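Local coordinates for protein cytochrome c (Pseudomonas aeruginosa, PDB 6RTE) that dehydrogenates dihydro-heme d1 during heme d1 biosynthesis, using an eight-bladed beta-propeller together with a heme c-carrying cytochrome c part, at residues A[290-295]-A[339-344]; A[411-416]-A[436-441]; A[131-136]-A[204-209]; A[149-154]-A[182-187]. All blocks are in the same frame, centred on the assembly; numbering follows the deposited sequence.

Four contacts sample one eight-bladed beta-propeller and its N-terminal lead-in. Following the chain from the N terminus, contact 3 opens first: the loop after helix 120-126 folds onto strand 201-206, 68 residues later. Contact 4 nests within that span and joins strand 150-154 to strand 183-186, from adjacent blades. The two contacts touch, with Leu207 CD1 4.1 Å from Phe186 CE2. Contact 1 opens after both have closed and packs two later blades together. Contact 2 comes last and lies within a single blade, between strands 413-417 and 437-441. Contacts 1 and 2 do not touch; their centres are about 34 Å apart. None of the four spans cross.

Contact 1 (A[290-295]-A[339-344]); sequences HELWEL and IELDSG
Leu292 and Ile339 meet tip to tip between two neighbouring blades of the beta-propeller. Leu292 belongs to strand 291-296, which runs between strands 281-286 and 306-309. Ile339 lies next to the last residue of strand 336-340 in the next blade. The two backbones stay well apart; the gap is spanned by side chains, a water and Arg279.

The apolar part is small and buried. Leu292 CD2 lies 4.1 Å from Ile339 CD1. The other methyl of Leu292, CD1, is a looser neighbour of Leu341 CD2 at 4.5 Å. Leu292 holds CG between its backbone N and carbonyl carbon (chi1 70°), and its forked end thus faces both residues. Leu292 also packs on Leu308 of its own blade.

The polar part is mediated by water. One water donates to Glu294 OE1 at 2.6 Å and to the backbone O of Leu341 at 2.8 Å. It therefore ties a carboxylate of one blade to the turn that follows strand 336-340 in the next.

The ionic part runs through Arg279, which lies outside both segments. Its NE pairs with Glu294 OE2 and its NH1 with Asp342 OD1, each as a salt bridge. The two acids, one from each segment, come no closer than 5.7 Å (OE1 of Glu294 to OD1 of Asp342), and the shared arginine probably offsets their repulsion.

On the other face of strand 291-296, Glu291 fixes the indole of Trp293. Trp293 NE1 donates to Glu291 OE1 at 2.9 Å, with the oxygen almost exactly in the ring plane.

Contact 2 (A[411-416]-A[436-441]); sequences SPYAWT and EIAHRL
Tyr413 and His439 meet across one propeller blade, above strand 427-431, which lies between their own strands. Ala438 and His439 form a classic beta bulge opposite Leu429. The bulge turns both side chains toward Tyr413.

Tyr413 carries its ring beside the backbone N (chi1 -41°). From there CE1 reaches Ala438 CB at 4.0 Å. The hydroxyl passes close to the imidazole, with Tyr413 OH 3.2 Å from His439 CE1. His439 also keeps its ring beside the backbone N (chi1 -63°). The two ring planes stand at 74° and meet obliquely, with centroids 5.2 Å apart. Pro412 CG sits over one face of the tyrosine ring, 3.5 Å above the plane and shifted toward the rim.

Deeper in the blade, Trp415 and Leu441 form a second, apolar pair. Trp415 CZ3 lies 3.7 Å from Leu441 CD1. Both residues are buried, and both also reach strand 460-465 of the following blade, on Ala461 and Leu463. Phe454 meets the indole edge-to-face.

The pyrrole side of the indole is held by a hydrogen bond within its own segment: Trp415 NE1 donates to Ser411 OG at 3.2 Å, close to the ring plane.

Contact 3 (A[131-136]-A[204-209]); sequences HPLATL and LYDLYN
Asp206 extends its carboxylate opposite the backbone N (chi1 178°), out toward Leu133 and Leu136. Leu136 sets CG beside its own backbone N (chi1 -65°), and this carries CD1 to within 3.6 Å of Asp206 OD2. Leu133 CD2 comes to 3.9 Å from the same oxygen. Two leucines thus shield one side chain that is well bound.

Asp206 OD2 takes a hydrogen bond from Asn209 ND2 at 2.8 Å, on its syn side and 35° out of the carboxylate plane. Arg191 NH2 adds a salt bridge to OD2. The other oxygen, OD1, accepts from Tyr208 N and closes an Asx turn at the end of strand 201-206. These partners hold the carboxylate in a fixed orientation.

Asn209 slides past Leu136, with ND2 3.7 Å from Leu136 CB. Its amide also donates to Pro137 O, which ties the turn to the chain after Leu136. Within 131-136, Pro132 O accepts from both Thr135 N and Thr135 OG1, bracing the short 3-10 segment.

The contact lays the loop that follows helix 120-126 against the blade built on strands 183-186, 192-197, 201-206 and 211-217. Leu133 packs on Leu192 of strand 192-197 and on Val213 of strand 211-217, the two neighbours of strand 201-206.

Contact 4 (A[149-154]-A[182-187]); sequences LFVVVE and GGPKFS
Val151 and Pro184 are the closest backbone positions, with CA atoms 7.9 Å apart, as suits two strands of adjacent propeller blades that pack through side chains.

Val151 carries the contact with both methyls. CG1 stands opposite the backbone N (chi1 177°) and slides past the proline ring, 4.1 Å from Pro184 CG. CG2 lies beside the backbone N and points to the phenyl ring of Phe186. It is 3.8 Å from Phe186 CZ and equally 3.8 Å from CE2, an oblique approach to that end of the ring.

Strand 150-154 is held between strands 159-164 and 491-496. The second of these comes from the C-terminal end of the chain and helps to close the ring of blades. Strand 183-186 follows a corner at Gly182 and lies along the edge of the next blade, beside strand 192-197.

Other residues extend the apolar cluster. Phe195 touches both Val151 and Pro184, and Tyr495 packs on Pro184. Phe186 continues onto helix 497-501 through Val497 and Ile501.

The three side chains that touch are all hydrocarbon and bring no polar group into the interface. The attraction is therefore dispersion and burial of apolar surface. The blades meet here through apolar side chains, while backbone bonds, such as those of Val151 with Tyr495, stay within each sheet.

Contact 1 (A[290-295]-A[339-344])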
loop_
_atom_site.group_PDB
_atom_site.type_symbol
_atom_site.label_atom_id
_atom_site.label_comp_id
_atom_site.label_asym_id
_atom_site.label_seq_id
_atom_site.Cartn_x
_atom_site.Cartn_y
_atom_site.Cartn_z
ATOM N N HIS A 290 -18.078 -4.009 13.786
ATOM C CA HIS A 290 -18.816 -2.803 13.419
ATOM C C HIS A 290 -18.309 -1.576 14.155
ATOM O O HIS A 290 -19.092 -0.831 14.745
ATOM C CB HIS A 290 -20.299 -3.010 13.697
ATOM C CG HIS A 290 -20.897 -4.119 12.909
ATOM N ND1 HIS A 290 -21.658 -3.902 11.784
ATOM C CD2 HIS A 290 -20.827 -5.463 13.065
ATOM C CE1 HIS A 290 -22.055 -5.063 11.294
ATOM N NE2 HIS A 290 -21.560 -6.025 12.050
ATOM N N GLU A 291 -16.990 -1.363 14.106
ATOM C CA GLU A 291 -16.353 -0.212 14.727
ATOM C C GLU A 291 -15.297 0.344 13.791
ATOM O O GLU A 291 -14.676 -0.389 13.019
ATOM C CB GLU A 291 -15.662 -0.565 16.052
ATOM C CG GLU A 291 -16.550 -0.525 17.260
ATOM C CD GLU A 291 -15.829 -0.928 18.530
ATOM O OE1 GLU A 291 -14.570 -0.859 18.581
ATOM O OE2 GLU A 291 -16.535 -1.311 19.476
ATOM N N LEU A 292 -15.097 1.648 13.870
ATOM C CA LEU A 292 -13.877 2.261 13.366
ATOM C C LEU A 292 -13.290 3.087 14.502
ATOM O O LEU A 292 -14.006 3.519 15.413
ATOM C CB LEU A 292 -14.111 3.106 12.118
ATOM C CG LEU A 292 -14.867 4.424 12.203
ATOM C CD1 LEU A 292 -13.911 5.564 12.472
ATOM C CD2 LEU A 292 -15.630 4.666 10.912
ATOM N N TRP A 293 -11.976 3.258 14.453
ATOM C CA TRP A 293 -11.223 3.845 15.559
ATOM C C TRP A 293 -10.547 5.129 15.103
ATOM O O TRP A 293 -10.070 5.223 13.960
ATOM C CB TRP A 293 -10.160 2.876 16.068
ATOM C CG TRP A 293 -10.647 1.684 16.846
ATOM C CD1 TRP A 293 -11.947 1.326 17.118
ATOM C CD2 TRP A 293 -9.822 0.691 17.462
ATOM N NE1 TRP A 293 -11.966 0.175 17.861
ATOM C CE2 TRP A 293 -10.680 -0.235 18.092
ATOM C CE3 TRP A 293 -8.437 0.498 17.547
ATOM C CZ2 TRP A 293 -10.198 -1.337 18.797
ATOM C CZ3 TRP A 293 -7.958 -0.600 18.249
ATOM C CH2 TRP A 293 -8.832 -1.502 18.862
ATOM N N GLU A 294 -10.519 6.118 15.990
ATOM C CA GLU A 294 -9.591 7.238 15.895
ATOM C C GLU A 294 -8.683 7.179 17.116
ATOM O O GLU A 294 -9.166 6.988 18.240
ATOM C CB GLU A 294 -10.325 8.581 15.827
ATOM C CG GLU A 294 -9.412 9.772 15.592
ATOM C CD GLU A 294 -10.166 11.079 15.410
ATOM O OE1 GLU A 294 -11.373 11.139 15.748
ATOM O OE2 GLU A 294 -9.552 12.053 14.924
ATOM N N LEU A 295 -7.380 7.312 16.891
ATOM C CA LEU A 295 -6.389 7.308 17.964
ATOM C C LEU A 295 -5.656 8.648 17.971
ATOM O O LEU A 295 -4.687 8.829 17.205
ATOM C CB LEU A 295 -5.405 6.158 17.781
ATOM C CG LEU A 295 -5.966 4.744 17.988
ATOM C CD1 LEU A 295 -6.586 4.197 16.692
ATOM C CD2 LEU A 295 -4.891 3.811 18.475
ATOM N N ILE A 339 -19.467 9.318 6.617
ATOM C CA ILE A 339 -19.537 9.436 8.068
ATOM C C ILE A 339 -18.843 10.723 8.482
ATOM O O ILE A 339 -17.812 11.092 7.909
ATOM C CB ILE A 339 -18.883 8.221 8.764
ATOM C CG1 ILE A 339 -19.769 6.983 8.602
ATOM C CG2 ILE A 339 -18.613 8.533 10.237
ATOM C CD1 ILE A 339 -19.161 5.715 9.172
ATOM N N GLU A 340 -19.405 11.403 9.475
ATOM C CA GLU A 340 -18.728 12.521 10.117
ATOM C C GLU A 340 -17.839 11.972 11.228
ATOM O O GLU A 340 -18.276 11.124 12.014
ATOM C CB GLU A 340 -19.730 13.525 10.676
ATOM C CG GLU A 340 -19.076 14.785 11.199
ATOM C CD GLU A 340 -20.069 15.885 11.485
ATOM O OE1 GLU A 340 -21.289 15.632 11.390
ATOM O OE2 GLU A 340 -19.624 17.008 11.802
ATOM N N LEU A 341 -16.594 12.453 11.288
ATOM C CA LEU A 341 -15.602 11.826 12.160
ATOM C C LEU A 341 -15.883 12.114 13.633
ATOM O O LEU A 341 -15.874 11.198 14.462
ATOM C CB LEU A 341 -14.195 12.292 11.780
ATOM C CG LEU A 341 -13.374 11.307 10.950
ATOM C CD1 LEU A 341 -11.961 11.826 10.751
ATOM C CD2 LEU A 341 -13.329 9.926 11.595
ATOM N N ASP A 342 -16.120 13.381 13.979
ATOM C CA ASP A 342 -16.398 13.752 15.362
ATOM C C ASP A 342 -17.471 12.861 15.971
ATOM O O ASP A 342 -17.182 12.014 16.822
ATOM C CB ASP A 342 -16.853 15.211 15.453
ATOM C CG ASP A 342 -15.800 16.176 14.977
ATOM O OD1 ASP A 342 -14.614 15.789 14.954
ATOM O OD2 ASP A 342 -16.160 17.320 14.632
ATOM N N SER A 343 -18.715 13.053 15.530
ATOM C CA SER A 343 -19.850 12.342 16.100
ATOM C C SER A 343 -19.974 10.910 15.598
ATOM O O SER A 343 -20.689 10.114 16.215
ATOM C CB SER A 343 -21.137 13.102 15.782
ATOM O OG SER A 343 -21.212 13.389 14.395
ATOM N N GLY A 344 -19.299 10.559 14.508
ATOM C CA GLY A 344 -19.498 9.254 13.913
ATOM C C GLY A 344 -20.821 9.078 13.204
ATOM O O GLY A 344 -21.140 7.959 12.784
HETATM O O HOH W 1 -13.862 10.747 16.385
#

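Contact 2 (A[411-416]-A[436-441])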
loop_
_atom_site.group_PDB
_atom_site.type_symbol
_atom_site.label_atom_id
_atom_site.label_comp_id
_atom_site.label_asym_id
_atom_site.label_seq_id
_atom_site.Cartn_x
_atom_site.Cartn_y
_atom_site.Cartn_z
ATOM N N SER A 411 -1.833 20.266 -13.070
ATOM C CA SER A 411 -2.351 19.504 -14.203
ATOM C C SER A 411 -3.846 19.747 -14.390
ATOM O O SER A 411 -4.586 19.842 -13.407
ATOM C CB SER A 411 -2.122 18.004 -14.010
ATOM O OG SER A 411 -2.568 17.278 -15.143
ATOM N N PRO A 412 -4.336 19.851 -15.624
ATOM C CA PRO A 412 -5.784 19.982 -15.847
ATOM C C PRO A 412 -6.534 18.664 -15.975
ATOM O O PRO A 412 -7.733 18.693 -16.267
ATOM C CB PRO A 412 -5.838 20.758 -17.170
ATOM C CG PRO A 412 -4.643 20.286 -17.917
ATOM C CD PRO A 412 -3.580 19.950 -16.889
ATOM N N TYR A 413 -5.874 17.526 -15.760
ATOM C CA TYR A 413 -6.502 16.224 -15.919
ATOM C C TYR A 413 -6.349 15.397 -14.649
ATOM O O TYR A 413 -5.410 15.586 -13.870
ATOM C CB TYR A 413 -5.893 15.426 -17.085
ATOM C CG TYR A 413 -5.586 16.239 -18.318
ATOM C CD1 TYR A 413 -6.592 16.597 -19.211
ATOM C CD2 TYR A 413 -4.286 16.632 -18.606
ATOM C CE1 TYR A 413 -6.313 17.335 -20.344
ATOM C CE2 TYR A 413 -3.994 17.366 -19.742
ATOM C CZ TYR A 413 -5.012 17.718 -20.607
ATOM O OH TYR A 413 -4.724 18.454 -21.739
ATOM N N ALA A 414 -7.285 14.474 -14.459
ATOM C CA ALA A 414 -7.137 13.382 -13.505
ATOM C C ALA A 414 -6.685 12.141 -14.269
ATOM O O ALA A 414 -7.312 11.755 -15.261
ATOM C CB ALA A 414 -8.446 13.107 -12.766
ATOM N N TRP A 415 -5.607 11.521 -13.804
ATOM C CA TRP A 415 -4.965 10.421 -14.511
ATOM C C TRP A 415 -5.374 9.110 -13.850
ATOM O O TRP A 415 -5.124 8.910 -12.657
ATOM C CB TRP A 415 -3.441 10.578 -14.486
ATOM C CG TRP A 415 -2.918 11.892 -15.025
ATOM C CD1 TRP A 415 -3.379 13.149 -14.735
ATOM C CD2 TRP A 415 -1.816 12.072 -15.927
ATOM N NE1 TRP A 415 -2.642 14.094 -15.412
ATOM C CE2 TRP A 415 -1.674 13.458 -16.146
ATOM C CE3 TRP A 415 -0.938 11.197 -16.568
ATOM C CZ2 TRP A 415 -0.692 13.986 -16.981
ATOM C CZ3 TRP A 415 0.035 11.723 -17.401
ATOM C CH2 TRP A 415 0.150 13.103 -17.601
ATOM N N THR A 416 -5.994 8.215 -14.622
ATOM C CA THR A 416 -6.443 6.930 -14.094
ATOM C C THR A 416 -6.181 5.851 -15.147
ATOM O O THR A 416 -5.450 6.066 -16.117
ATOM C CB THR A 416 -7.915 7.013 -13.661
ATOM O OG1 THR A 416 -8.258 5.846 -12.901
ATOM C CG2 THR A 416 -8.837 7.124 -14.869
ATOM N N GLU A 436 -14.515 14.431 -19.212
ATOM C CA GLU A 436 -14.443 13.448 -20.281
ATOM C C GLU A 436 -12.988 13.057 -20.493
ATOM O O GLU A 436 -12.066 13.805 -20.157
ATOM C CB GLU A 436 -15.045 13.985 -21.592
ATOM N N ILE A 437 -12.792 11.864 -21.048
ATOM C CA ILE A 437 -11.457 11.380 -21.383
ATOM C C ILE A 437 -10.901 12.247 -22.505
ATOM O O ILE A 437 -11.241 12.053 -23.676
ATOM C CB ILE A 437 -11.483 9.895 -21.793
ATOM C CG1 ILE A 437 -12.110 9.049 -20.680
ATOM C CG2 ILE A 437 -10.072 9.407 -22.106
ATOM C CD1 ILE A 437 -12.275 7.583 -21.034
ATOM N N ALA A 438 -10.046 13.210 -22.154
ATOM C CA ALA A 438 -9.506 14.135 -23.141
ATOM C C ALA A 438 -8.294 13.566 -23.869
ATOM O O ALA A 438 -8.053 13.922 -25.030
ATOM C CB ALA A 438 -9.134 15.460 -22.471
ATOM N N HIS A 439 -7.522 12.697 -23.219
ATOM C CA HIS A 439 -6.320 12.137 -23.822
ATOM C C HIS A 439 -6.114 10.720 -23.306
ATOM O O HIS A 439 -6.679 10.320 -22.283
ATOM C CB HIS A 439 -5.080 12.991 -23.517
ATOM C CG HIS A 439 -5.139 14.375 -24.086
ATOM N ND1 HIS A 439 -5.722 15.429 -23.418
ATOM C CD2 HIS A 439 -4.685 14.876 -25.260
ATOM C CE1 HIS A 439 -5.629 16.522 -24.157
ATOM N NE2 HIS A 439 -5.003 16.213 -25.279
ATOM N N ARG A 440 -5.293 9.959 -24.029
ATOM C CA ARG A 440 -4.948 8.598 -23.643
ATOM C C ARG A 440 -3.458 8.375 -23.856
ATOM O O ARG A 440 -2.875 8.905 -24.804
ATOM C CB ARG A 440 -5.757 7.573 -24.440
ATOM C CG ARG A 440 -7.268 7.774 -24.370
ATOM C CD ARG A 440 -7.998 6.893 -25.386
ATOM N NE ARG A 440 -8.896 5.937 -24.741
ATOM C CZ ARG A 440 -10.222 6.056 -24.681
ATOM N NH1 ARG A 440 -10.937 5.125 -24.061
ATOM N NH2 ARG A 440 -10.840 7.093 -25.238
ATOM N N LEU A 441 -2.845 7.595 -22.966
ATOM C CA LEU A 441 -1.417 7.297 -23.018
ATOM C C LEU A 441 -1.223 5.788 -22.973
ATOM O O LEU A 441 -1.773 5.118 -22.096
ATOM C CB LEU A 441 -0.666 7.967 -21.857
ATOM C CG LEU A 441 -0.555 9.497 -21.848
ATOM C CD1 LEU A 441 0.233 9.954 -20.634
ATOM C CD2 LEU A 441 0.090 10.016 -23.116
#

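Contact 3 (A[131-136]-A[204-209])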
loop_
_atom_site.group_PDB
_atom_site.type_symbol
_atom_site.label_atom_id
_atom_site.label_comp_id
_atom_site.label_asym_id
_atom_site.label_seq_id
_atom_site.Cartn_x
_atom_site.Cartn_y
_atom_site.Cartn_z
ATOM N N HIS A 131 22.188 1.436 11.178
ATOM C CA HIS A 131 22.711 2.808 11.115
ATOM C C HIS A 131 21.793 3.720 11.914
ATOM O O HIS A 131 20.934 4.415 11.355
ATOM C CB HIS A 131 22.824 3.294 9.664
ATOM C CG HIS A 131 23.698 2.434 8.805
ATOM N ND1 HIS A 131 23.189 1.483 7.950
ATOM C CD2 HIS A 131 25.043 2.376 8.673
ATOM C CE1 HIS A 131 24.183 0.874 7.328
ATOM N NE2 HIS A 131 25.319 1.402 7.744
ATOM N N PRO A 132 21.944 3.743 13.238
ATOM C CA PRO A 132 21.084 4.605 14.062
ATOM C C PRO A 132 21.197 6.069 13.656
ATOM O O PRO A 132 22.289 6.576 13.379
ATOM C CB PRO A 132 21.608 4.375 15.489
ATOM C CG PRO A 132 22.384 3.067 15.424
ATOM C CD PRO A 132 22.937 2.998 14.041
ATOM N N LEU A 133 20.048 6.756 13.639
ATOM C CA LEU A 133 20.022 8.159 13.230
ATOM C C LEU A 133 20.934 9.026 14.085
ATOM O O LEU A 133 21.516 9.998 13.589
ATOM C CB LEU A 133 18.601 8.702 13.302
ATOM C CG LEU A 133 17.672 8.345 12.148
ATOM C CD1 LEU A 133 16.292 8.906 12.495
ATOM C CD2 LEU A 133 18.191 8.887 10.837
ATOM N N ALA A 134 21.050 8.716 15.376
ATOM C CA ALA A 134 21.945 9.490 16.239
ATOM C C ALA A 134 23.377 9.488 15.724
ATOM O O ALA A 134 24.142 10.418 16.017
ATOM C CB ALA A 134 21.905 8.944 17.667
ATOM N N THR A 135 23.768 8.459 14.967
ATOM C CA THR A 135 25.137 8.338 14.482
ATOM C C THR A 135 25.332 8.896 13.079
ATOM O O THR A 135 26.450 8.853 12.568
ATOM C CB THR A 135 25.592 6.870 14.484
ATOM O OG1 THR A 135 24.856 6.142 13.488
ATOM C CG2 THR A 135 25.380 6.226 15.856
ATOM N N LEU A 136 24.280 9.406 12.443
ATOM C CA LEU A 136 24.415 9.832 11.063
ATOM C C LEU A 136 24.324 11.347 10.946
ATOM O O LEU A 136 23.490 11.969 11.616
ATOM C CB LEU A 136 23.324 9.208 10.186
ATOM C CG LEU A 136 23.331 7.686 10.007
ATOM C CD1 LEU A 136 22.056 7.252 9.323
ATOM C CD2 LEU A 136 24.546 7.226 9.210
ATOM N N LEU A 204 12.935 1.340 8.085
ATOM C CA LEU A 204 13.166 2.782 8.121
ATOM C C LEU A 204 14.418 3.091 7.315
ATOM O O LEU A 204 15.489 2.544 7.590
ATOM C CB LEU A 204 13.315 3.269 9.562
ATOM C CG LEU A 204 13.745 4.726 9.776
ATOM C CD1 LEU A 204 12.841 5.699 9.030
ATOM C CD2 LEU A 204 13.770 5.025 11.275
ATOM N N TYR A 205 14.287 3.984 6.329
ATOM C CA TYR A 205 15.365 4.326 5.412
ATOM C C TYR A 205 15.603 5.825 5.457
ATOM O O TYR A 205 14.655 6.608 5.357
ATOM C CB TYR A 205 15.015 3.885 3.988
ATOM C CG TYR A 205 16.136 4.011 2.987
ATOM C CD1 TYR A 205 17.084 3.010 2.857
ATOM C CD2 TYR A 205 16.227 5.116 2.154
ATOM C CE1 TYR A 205 18.106 3.107 1.927
ATOM C CE2 TYR A 205 17.255 5.223 1.220
ATOM C CZ TYR A 205 18.183 4.213 1.117
ATOM O OH TYR A 205 19.187 4.299 0.207
ATOM N N ASP A 206 16.866 6.216 5.594
ATOM C CA ASP A 206 17.273 7.614 5.661
ATOM C C ASP A 206 17.680 8.065 4.263
ATOM O O ASP A 206 18.739 7.679 3.764
ATOM C CB ASP A 206 18.424 7.782 6.647
ATOM C CG ASP A 206 18.936 9.219 6.718
ATOM O OD1 ASP A 206 18.353 10.116 6.070
ATOM O OD2 ASP A 206 19.937 9.434 7.426
ATOM N N LEU A 207 16.833 8.880 3.626
ATOM C CA LEU A 207 17.123 9.306 2.258
ATOM C C LEU A 207 18.366 10.173 2.190
ATOM O O LEU A 207 19.097 10.124 1.188
ATOM C CB LEU A 207 15.926 10.053 1.669
ATOM C CG LEU A 207 14.694 9.203 1.339
ATOM C CD1 LEU A 207 13.473 10.092 1.115
ATOM C CD2 LEU A 207 14.961 8.326 0.121
ATOM N N TYR A 208 18.638 10.972 3.228
ATOM C CA TYR A 208 19.806 11.846 3.174
ATOM C C TYR A 208 21.107 11.049 3.153
ATOM O O TYR A 208 22.061 11.427 2.461
ATOM C CB TYR A 208 19.837 12.814 4.359
ATOM C CG TYR A 208 18.815 13.918 4.313
ATOM C CD1 TYR A 208 17.839 13.954 3.330
ATOM C CD2 TYR A 208 18.824 14.925 5.271
ATOM C CE1 TYR A 208 16.886 14.948 3.305
ATOM C CE2 TYR A 208 17.880 15.933 5.249
ATOM C CZ TYR A 208 16.915 15.941 4.262
ATOM O OH TYR A 208 15.971 16.934 4.228
ATOM N N ASN A 209 21.182 9.974 3.917
ATOM C CA ASN A 209 22.407 9.179 3.970
ATOM C C ASN A 209 22.328 7.908 3.144
ATOM O O ASN A 209 23.315 7.170 3.078
ATOM C CB ASN A 209 22.745 8.846 5.423
ATOM C CG ASN A 209 23.276 10.063 6.180
ATOM O OD1 ASN A 209 24.430 10.437 6.032
ATOM N ND2 ASN A 209 22.413 10.691 6.969
#

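Contact 4 (A[149-154]-A[182-187])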
loop_
_atom_site.group_PDB
_atom_site.type_symbol
_atom_site.label_atom_id
_atom_site.label_comp_id
_atom_site.label_asym_id
_atom_site.label_seq_id
_atom_site.Cartn_x
_atom_site.Cartn_y
_atom_site.Cartn_z
ATOM N N LEU A 149 12.907 13.854 -5.020
ATOM C CA LEU A 149 13.233 12.437 -5.126
ATOM C C LEU A 149 11.979 11.590 -5.304
ATOM O O LEU A 149 10.941 11.843 -4.683
ATOM C CB LEU A 149 13.961 11.958 -3.870
ATOM C CG LEU A 149 15.340 12.545 -3.572
ATOM C CD1 LEU A 149 15.829 12.003 -2.231
ATOM C CD2 LEU A 149 16.316 12.228 -4.690
ATOM N N PHE A 150 12.098 10.544 -6.118
ATOM C CA PHE A 150 11.088 9.497 -6.175
ATOM C C PHE A 150 11.590 8.252 -5.458
ATOM O O PHE A 150 12.733 7.829 -5.657
ATOM C CB PHE A 150 10.744 9.129 -7.618
ATOM C CG PHE A 150 9.969 10.175 -8.346
ATOM C CD1 PHE A 150 8.582 10.144 -8.347
ATOM C CD2 PHE A 150 10.621 11.169 -9.057
ATOM C CE1 PHE A 150 7.863 11.094 -9.042
ATOM C CE2 PHE A 150 9.907 12.129 -9.745
ATOM C CZ PHE A 150 8.521 12.090 -9.734
ATOM N N VAL A 151 10.730 7.665 -4.643
ATOM C CA VAL A 151 10.938 6.312 -4.142
ATOM C C VAL A 151 10.189 5.373 -5.082
ATOM O O VAL A 151 8.963 5.473 -5.227
ATOM C CB VAL A 151 10.449 6.176 -2.692
ATOM C CG1 VAL A 151 10.600 4.743 -2.179
ATOM C CG2 VAL A 151 11.214 7.139 -1.789
ATOM N N VAL A 152 10.918 4.480 -5.738
ATOM C CA VAL A 152 10.352 3.598 -6.763
ATOM C C VAL A 152 10.407 2.166 -6.261
ATOM O O VAL A 152 11.485 1.653 -5.939
ATOM C CB VAL A 152 11.088 3.732 -8.104
ATOM C CG1 VAL A 152 10.426 2.831 -9.153
ATOM C CG2 VAL A 152 11.081 5.154 -8.556
ATOM N N VAL A 153 9.248 1.521 -6.203
ATOM C CA VAL A 153 9.142 0.141 -5.734
ATOM C C VAL A 153 9.290 -0.780 -6.943
ATOM O O VAL A 153 8.495 -0.718 -7.890
ATOM C CB VAL A 153 7.815 -0.089 -5.000
ATOM C CG1 VAL A 153 7.676 -1.539 -4.566
ATOM C CG2 VAL A 153 7.727 0.816 -3.757
ATOM N N GLU A 154 10.346 -1.593 -6.940
ATOM C CA GLU A 154 10.592 -2.564 -8.013
ATOM C C GLU A 154 10.114 -3.923 -7.502
ATOM O O GLU A 154 10.870 -4.680 -6.888
ATOM C CB GLU A 154 12.063 -2.589 -8.406
ATOM C CG GLU A 154 12.565 -1.292 -9.016
ATOM C CD GLU A 154 14.054 -1.331 -9.310
ATOM O OE1 GLU A 154 14.852 -0.800 -8.493
ATOM O OE2 GLU A 154 14.426 -1.899 -10.353
ATOM N N GLY A 182 1.412 -1.553 0.575
ATOM C CA GLY A 182 0.760 -0.346 1.038
ATOM C C GLY A 182 1.403 0.955 0.615
ATOM O O GLY A 182 0.839 2.021 0.894
ATOM N N GLY A 183 2.548 0.912 -0.056
ATOM C CA GLY A 183 3.214 2.128 -0.461
ATOM C C GLY A 183 3.937 2.777 0.709
ATOM O O GLY A 183 3.477 2.734 1.851
ATOM N N PRO A 184 5.078 3.396 0.437
ATOM C CA PRO A 184 5.882 3.961 1.520
ATOM C C PRO A 184 5.249 5.210 2.107
ATOM O O PRO A 184 4.518 5.939 1.435
ATOM C CB PRO A 184 7.206 4.308 0.823
ATOM C CG PRO A 184 6.786 4.654 -0.563
ATOM C CD PRO A 184 5.628 3.740 -0.890
ATOM N N LYS A 185 5.579 5.476 3.370
ATOM C CA LYS A 185 5.212 6.721 4.021
ATOM C C LYS A 185 6.473 7.489 4.406
ATOM O O LYS A 185 7.544 6.908 4.613
ATOM C CB LYS A 185 4.352 6.477 5.266
ATOM C CG LYS A 185 3.032 5.741 4.978
ATOM C CD LYS A 185 2.064 6.587 4.144
ATOM C CE LYS A 185 0.651 6.001 4.195
ATOM N NZ LYS A 185 0.590 4.621 3.656
ATOM N N PHE A 186 6.326 8.808 4.517
ATOM C CA PHE A 186 7.435 9.700 4.760
ATOM C C PHE A 186 7.286 10.393 6.105
ATOM O O PHE A 186 6.173 10.614 6.600
ATOM C CB PHE A 186 7.539 10.763 3.653
ATOM C CG PHE A 186 7.854 10.205 2.293
ATOM C CD1 PHE A 186 6.839 9.791 1.446
ATOM C CD2 PHE A 186 9.168 10.101 1.857
ATOM C CE1 PHE A 186 7.124 9.282 0.178
ATOM C CE2 PHE A 186 9.467 9.593 0.592
ATOM C CZ PHE A 186 8.451 9.195 -0.251
ATOM N N SER A 187 8.422 10.734 6.692
ATOM C CA SER A 187 8.437 11.696 7.774
ATOM C C SER A 187 7.949 13.060 7.269
ATOM O O SER A 187 7.994 13.335 6.069
ATOM C CB SER A 187 9.845 11.814 8.335
ATOM O OG SER A 187 10.739 12.243 7.323
#